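Local coordinates for 14L protein (Yaba-like disease virus, PDB 4EKX), which probably acts as a viral interleukin-18-binding protein with an immunoglobulin-like fold, sequestering the host cytokine and so blunting the antiviral response, at residues F32-G40 / N69-L77. The protein carries 2 engineered substitutions. Sequence-based numbering, arbitrary orientation.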
ATOM      1  N   PHE D  32      -8.226  19.947   1.678  1.00 43.67           N
ATOM      2  CA  PHE D  32      -7.271  20.780   0.966  1.00 36.85           C
ATOM      3  C   PHE D  32      -5.850  20.354   1.285  1.00 38.54           C
ATOM      4  O   PHE D  32      -5.077  21.126   1.846  1.00 38.49           O
ATOM      5  CB  PHE D  32      -7.460  22.251   1.346  1.00 39.63           C
ATOM      6  CG  PHE D  32      -8.739  22.857   0.828  1.00 45.76           C
ATOM      7  CD1 PHE D  32      -8.933  23.037  -0.536  1.00 46.13           C
ATOM      8  CD2 PHE D  32      -9.735  23.262   1.703  1.00 54.14           C
ATOM      9  CE1 PHE D  32     -10.105  23.596  -1.020  1.00 46.53           C
ATOM     10  CE2 PHE D  32     -10.911  23.829   1.229  1.00 47.38           C
ATOM     11  CZ  PHE D  32     -11.098  23.991  -0.136  1.00 48.99           C
ATOM     12  N   SER D  33      -5.500  19.120   0.946  1.00 34.08           N
ATOM     13  CA  SER D  33      -4.115  18.707   1.101  1.00 32.21           C
ATOM     14  C   SER D  33      -3.759  17.722   0.019  1.00 32.33           C
ATOM     15  O   SER D  33      -4.577  16.908  -0.390  1.00 34.48           O
ATOM     16  CB  SER D  33      -3.864  18.087   2.476  1.00 39.83           C
ATOM     17  OG  SER D  33      -4.745  17.008   2.697  1.00 44.00           O
ATOM     18  N   TYR D  34      -2.537  17.824  -0.467  1.00 29.81           N
ATOM     19  CA  TYR D  34      -2.108  16.925  -1.517  1.00 28.18           C
ATOM     20  C   TYR D  34      -0.599  16.828  -1.523  1.00 26.05           C
ATOM     21  O   TYR D  34       0.075  17.698  -0.987  1.00 30.55           O
ATOM     22  CB  TYR D  34      -2.671  17.367  -2.882  1.00 30.33           C
ATOM     23  CG  TYR D  34      -2.573  18.843  -3.230  1.00 36.64           C
ATOM     24  CD1 TYR D  34      -3.479  19.767  -2.713  1.00 42.72           C
ATOM     25  CD2 TYR D  34      -1.613  19.307  -4.144  1.00 38.39           C
ATOM     26  CE1 TYR D  34      -3.404  21.106  -3.058  1.00 42.13           C
ATOM     27  CE2 TYR D  34      -1.538  20.644  -4.493  1.00 34.81           C
ATOM     28  CZ  TYR D  34      -2.430  21.541  -3.948  1.00 43.46           C
ATOM     29  OH  TYR D  34      -2.355  22.870  -4.301  1.00 44.58           O
ATOM     30  N   VAL D  35      -0.078  15.755  -2.114  1.00 25.97           N
ATOM     31  CA  VAL D  35       1.361  15.598  -2.280  1.00 29.41           C
ATOM     32  C   VAL D  35       1.712  15.345  -3.745  1.00 27.61           C
ATOM     33  O   VAL D  35       0.896  14.862  -4.527  1.00 26.73           O
ATOM     34  CB  VAL D  35       1.934  14.456  -1.409  1.00 26.05           C
ATOM     35  CG1 VAL D  35       1.772  14.778   0.089  1.00 26.33           C
ATOM     36  CG2 VAL D  35       1.267  13.121  -1.755  1.00 29.56           C
ATOM     37  N   TYR D  36       2.930  15.711  -4.118  1.00 26.17           N
ATOM     38  CA  TYR D  36       3.431  15.395  -5.461  1.00 27.87           C
ATOM     39  C   TYR D  36       4.930  15.530  -5.486  1.00 28.83           C
ATOM     40  O   TYR D  36       5.543  16.044  -4.543  1.00 28.55           O
ATOM     41  CB  TYR D  36       2.834  16.327  -6.510  1.00 26.51           C
ATOM     42  CG  TYR D  36       3.121  17.783  -6.241  1.00 29.10           C
ATOM     43  CD1 TYR D  36       2.312  18.524  -5.365  1.00 25.34           C
ATOM     44  CD2 TYR D  36       4.196  18.428  -6.857  1.00 29.95           C
ATOM     45  CE1 TYR D  36       2.570  19.868  -5.117  1.00 28.22           C
ATOM     46  CE2 TYR D  36       4.461  19.770  -6.604  1.00 30.54           C
ATOM     47  CZ  TYR D  36       3.643  20.485  -5.733  1.00 31.45           C
ATOM     48  OH  TYR D  36       3.881  21.820  -5.469  1.00 32.21           O
ATOM     49  N   TRP D  37       5.515  15.089  -6.594  1.00 28.02           N
ATOM     50  CA  TRP D  37       6.954  15.026  -6.713  1.00 28.72           C
ATOM     51  C   TRP D  37       7.545  16.189  -7.524  1.00 28.06           C
ATOM     52  O   TRP D  37       6.914  16.706  -8.454  1.00 29.38           O
ATOM     53  CB  TRP D  37       7.346  13.680  -7.344  1.00 24.76           C
ATOM     54  CG  TRP D  37       7.123  12.509  -6.401  1.00 28.50           C
ATOM     55  CD1 TRP D  37       5.976  11.771  -6.248  1.00 26.84           C
ATOM     56  CD2 TRP D  37       8.067  11.983  -5.476  1.00 26.34           C
ATOM     57  NE1 TRP D  37       6.161  10.799  -5.277  1.00 26.58           N
ATOM     58  CE2 TRP D  37       7.436  10.914  -4.785  1.00 23.89           C
ATOM     59  CE3 TRP D  37       9.392  12.307  -5.154  1.00 26.79           C
ATOM     60  CZ2 TRP D  37       8.100  10.151  -3.827  1.00 28.65           C
ATOM     61  CZ3 TRP D  37      10.042  11.560  -4.185  1.00 31.08           C
ATOM     62  CH2 TRP D  37       9.393  10.494  -3.530  1.00 30.94           C
ATOM     63  N   ILE D  38       8.752  16.596  -7.129  1.00 26.08           N
ATOM     64  CA  ILE D  38       9.573  17.532  -7.892  1.00 29.65           C
ATOM     65  C   ILE D  38      10.919  16.852  -8.118  1.00 33.35           C
ATOM     66  O   ILE D  38      11.542  16.354  -7.172  1.00 33.30           O
ATOM     67  CB  ILE D  38       9.771  18.869  -7.147  1.00 33.65           C
ATOM     68  CG1 ILE D  38       8.419  19.583  -6.980  1.00 30.31           C
ATOM     69  CG2 ILE D  38      10.783  19.756  -7.900  1.00 37.91           C
ATOM     70  CD1 ILE D  38       8.489  20.935  -6.235  1.00 32.59           C
ATOM     71  N   ILE D  39      11.335  16.813  -9.379  1.00 31.90           N
ATOM     72  CA  ILE D  39      12.568  16.140  -9.790  1.00 34.35           C
ATOM     73  C   ILE D  39      13.650  17.195  -9.917  1.00 38.28           C
ATOM     74  O   ILE D  39      13.553  18.107 -10.746  1.00 36.00           O
ATOM     75  CB  ILE D  39      12.387  15.430 -11.138  1.00 34.17           C
ATOM     76  CG1 ILE D  39      11.111  14.588 -11.144  1.00 37.44           C
ATOM     77  CG2 ILE D  39      13.608  14.564 -11.472  1.00 35.48           C
ATOM     78  CD1 ILE D  39      11.019  13.586  -9.986  1.00 38.42           C
ATOM     79  N   GLY D  40      14.672  17.082  -9.076  1.00 37.87           N
ATOM     80  CA  GLY D  40      15.708  18.090  -9.012  1.00 37.80           C
ATOM     81  C   GLY D  40      15.163  19.381  -8.431  1.00 40.59           C
ATOM     82  O   GLY D  40      14.272  19.365  -7.578  1.00 39.31           O
ATOM     83  N   ASN D  69      -6.612  13.403   6.631  1.00 85.48           N
ATOM     84  CA  ASN D  69      -6.379  13.145   5.212  1.00 76.22           C
ATOM     85  C   ASN D  69      -4.976  12.608   4.938  1.00 69.38           C
ATOM     86  O   ASN D  69      -3.986  13.138   5.454  1.00 61.85           O
ATOM     87  N   ARG D  70      -4.898  11.560   4.121  1.00 63.74           N
ATOM     88  CA  ARG D  70      -3.614  10.962   3.761  1.00 58.49           C
ATOM     89  C   ARG D  70      -3.383  10.962   2.256  1.00 48.97           C
ATOM     90  O   ARG D  70      -3.511   9.934   1.581  1.00 42.12           O
ATOM     91  CB  ARG D  70      -3.464   9.549   4.333  1.00 66.29           C
ATOM     92  CD  ARG D  70      -2.353   8.309   6.220  1.00 80.65           C
ATOM     93  NE  ARG D  70      -0.955   8.453   5.807  1.00 70.91           N
ATOM     94  CZ  ARG D  70       0.056   8.621   6.656  1.00 74.72           C
ATOM     95  N   PRO D  71      -3.032  12.131   1.718  1.00 40.95           N
ATOM     96  CA  PRO D  71      -2.711  12.203   0.292  1.00 35.68           C
ATOM     97  C   PRO D  71      -1.507  11.323  -0.047  1.00 32.29           C
ATOM     98  O   PRO D  71      -0.616  11.141   0.782  1.00 35.39           O
ATOM     99  CB  PRO D  71      -2.360  13.684   0.083  1.00 37.53           C
ATOM    100  CG  PRO D  71      -2.029  14.205   1.445  1.00 39.73           C
ATOM    101  CD  PRO D  71      -2.887  13.428   2.400  1.00 43.27           C
ATOM    102  N   ARG D  72      -1.489  10.787  -1.259  1.00 31.51           N
ATOM    103  CA  ARG D  72      -0.397   9.913  -1.685  1.00 30.15           C
ATOM    104  C   ARG D  72      -0.000  10.175  -3.138  1.00 29.02           C
ATOM    105  O   ARG D  72      -0.856  10.392  -3.994  1.00 33.81           O
ATOM    106  CB  ARG D  72      -0.796   8.442  -1.523  1.00 28.03           C
ATOM    107  CG  ARG D  72       0.314   7.457  -1.902  1.00 30.77           C
ATOM    108  CD  ARG D  72      -0.079   6.021  -1.579  1.00 36.65           C
ATOM    109  NE  ARG D  72       0.856   5.063  -2.172  1.00 33.20           N
ATOM    110  CZ  ARG D  72       0.808   3.751  -1.976  1.00 37.21           C
ATOM    111  NH1 ARG D  72      -0.117   3.225  -1.181  1.00 45.26           N
ATOM    112  NH2 ARG D  72       1.694   2.962  -2.572  1.00 36.49           N
ATOM    113  N   ALA D  73       1.301  10.160  -3.401  1.00 26.66           N
ATOM    114  CA  ALA D  73       1.783  10.182  -4.776  1.00 26.17           C
ATOM    115  C   ALA D  73       2.926   9.201  -4.893  1.00 22.89           C
ATOM    116  O   ALA D  73       3.896   9.293  -4.139  1.00 28.96           O
ATOM    117  CB  ALA D  73       2.232  11.588  -5.183  1.00 26.51           C
ATOM    118  N   ASP D  74       2.815   8.266  -5.829  1.00 30.20           N
ATOM    119  CA  ASP D  74       3.930   7.360  -6.106  1.00 28.82           C
ATOM    120  C   ASP D  74       4.731   7.865  -7.312  1.00 31.19           C
ATOM    121  O   ASP D  74       4.168   8.376  -8.296  1.00 32.50           O
ATOM    122  CB  ASP D  74       3.453   5.926  -6.369  1.00 32.05           C
ATOM    123  CG  ASP D  74       2.850   5.256  -5.133  1.00 35.93           C
ATOM    124  OD1 ASP D  74       2.950   5.809  -4.015  1.00 31.84           O
ATOM    125  OD2 ASP D  74       2.280   4.156  -5.290  1.00 37.94           O
ATOM    126  N   LEU D  75       6.047   7.710  -7.224  1.00 31.75           N
ATOM    127  CA  LEU D  75       6.928   8.043  -8.336  1.00 28.85           C
ATOM    128  C   LEU D  75       7.555   6.738  -8.824  1.00 33.06           C
ATOM    129  O   LEU D  75       8.125   5.974  -8.038  1.00 34.28           O
ATOM    130  CB  LEU D  75       7.994   9.045  -7.891  1.00 29.48           C
ATOM    131  CG  LEU D  75       8.941   9.569  -8.981  1.00 32.23           C
ATOM    132  CD1 LEU D  75       8.195  10.459  -9.979  1.00 33.30           C
ATOM    133  CD2 LEU D  75      10.094  10.332  -8.338  1.00 42.55           C
ATOM    134  N   ILE D  76       7.407   6.470 -10.116  1.00 35.10           N
ATOM    135  CA  ILE D  76       7.853   5.207 -10.687  1.00 33.82           C
ATOM    136  C   ILE D  76       9.009   5.488 -11.630  1.00 33.25           C
ATOM    137  O   ILE D  76       8.886   6.310 -12.540  1.00 37.55           O
ATOM    138  CB  ILE D  76       6.726   4.484 -11.466  1.00 41.08           C
ATOM    139  CG1 ILE D  76       5.536   4.193 -10.558  1.00 42.09           C
ATOM    140  CG2 ILE D  76       7.241   3.184 -12.090  1.00 40.07           C
ATOM    141  CD1 ILE D  76       4.494   5.269 -10.570  1.00 45.10           C
ATOM    142  N   LEU D  77      10.132   4.820 -11.382  1.00 39.39           N
ATOM    143  CA  LEU D  77      11.330   4.988 -12.194  1.00 39.87           C
ATOM    144  C   LEU D  77      11.555   3.730 -13.003  1.00 38.04           C
ATOM    145  O   LEU D  77      11.532   2.615 -12.468  1.00 40.97           O
ATOM    146  CB  LEU D  77      12.566   5.225 -11.320  1.00 38.09           C
ATOM    147  CG  LEU D  77      12.752   6.600 -10.678  1.00 44.27           C
ATOM    148  CD1 LEU D  77      11.636   6.884  -9.690  1.00 39.90           C
ATOM    149  CD2 LEU D  77      14.109   6.676  -9.991  1.00 43.61           C
TER
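The backbone at Tyr34 faces Pro71 and that at Tyr36 faces Ala73 where strands 34-39 and 72-77, one from each sheet of the immunoglobulin-like sandwich, run nearly parallel (19° apart) with their axes 5.7 Å apart at closest approach. Trp37 carries the centre. Its CG sits beside the backbone N, opposite the carbonyl carbon (chi1 -71°), and the indole drops toward the facing strand. Trp37 NE1 donates to Ala73 O at 2.9 Å in a fairly straight bond (162°); the oxygen lies close to the indole plane, but the donor stands above the carbonyl plane. Leu75 lays CB over one face of the Trp37 indole, a CH-pi contact 3.6 Å from the five-membered-ring centroid, while its CD2 meets Ile39 CD1 tip to tip at 3.8 Å. Val35 fits CG2 against the backbone, 3.4 Å from Ala73 N, and its side chain crosses that of Pro71 at about a right angle, CG1 meeting Pro71 CG. Pro71 CB rests 3.6 Å from Tyr34 CA. Trp37 also touches Cys23, and Val35 touches Cys91; these cysteines form the disulfide, so the contact belongs to the tryptophan-disulfide core characteristic of immunoglobulin domains. On the other face of strand 72-77, Arg72 NE forms a salt bridge with Asp74 OD1 at 2.9 Å, and Asp74 OD2 is hydrogen-bonded to Tyr59 OH. Packing here is mostly apolar; Ala73 O satisfies the buried indole N-H and fixes the ring's rotation between the sheets.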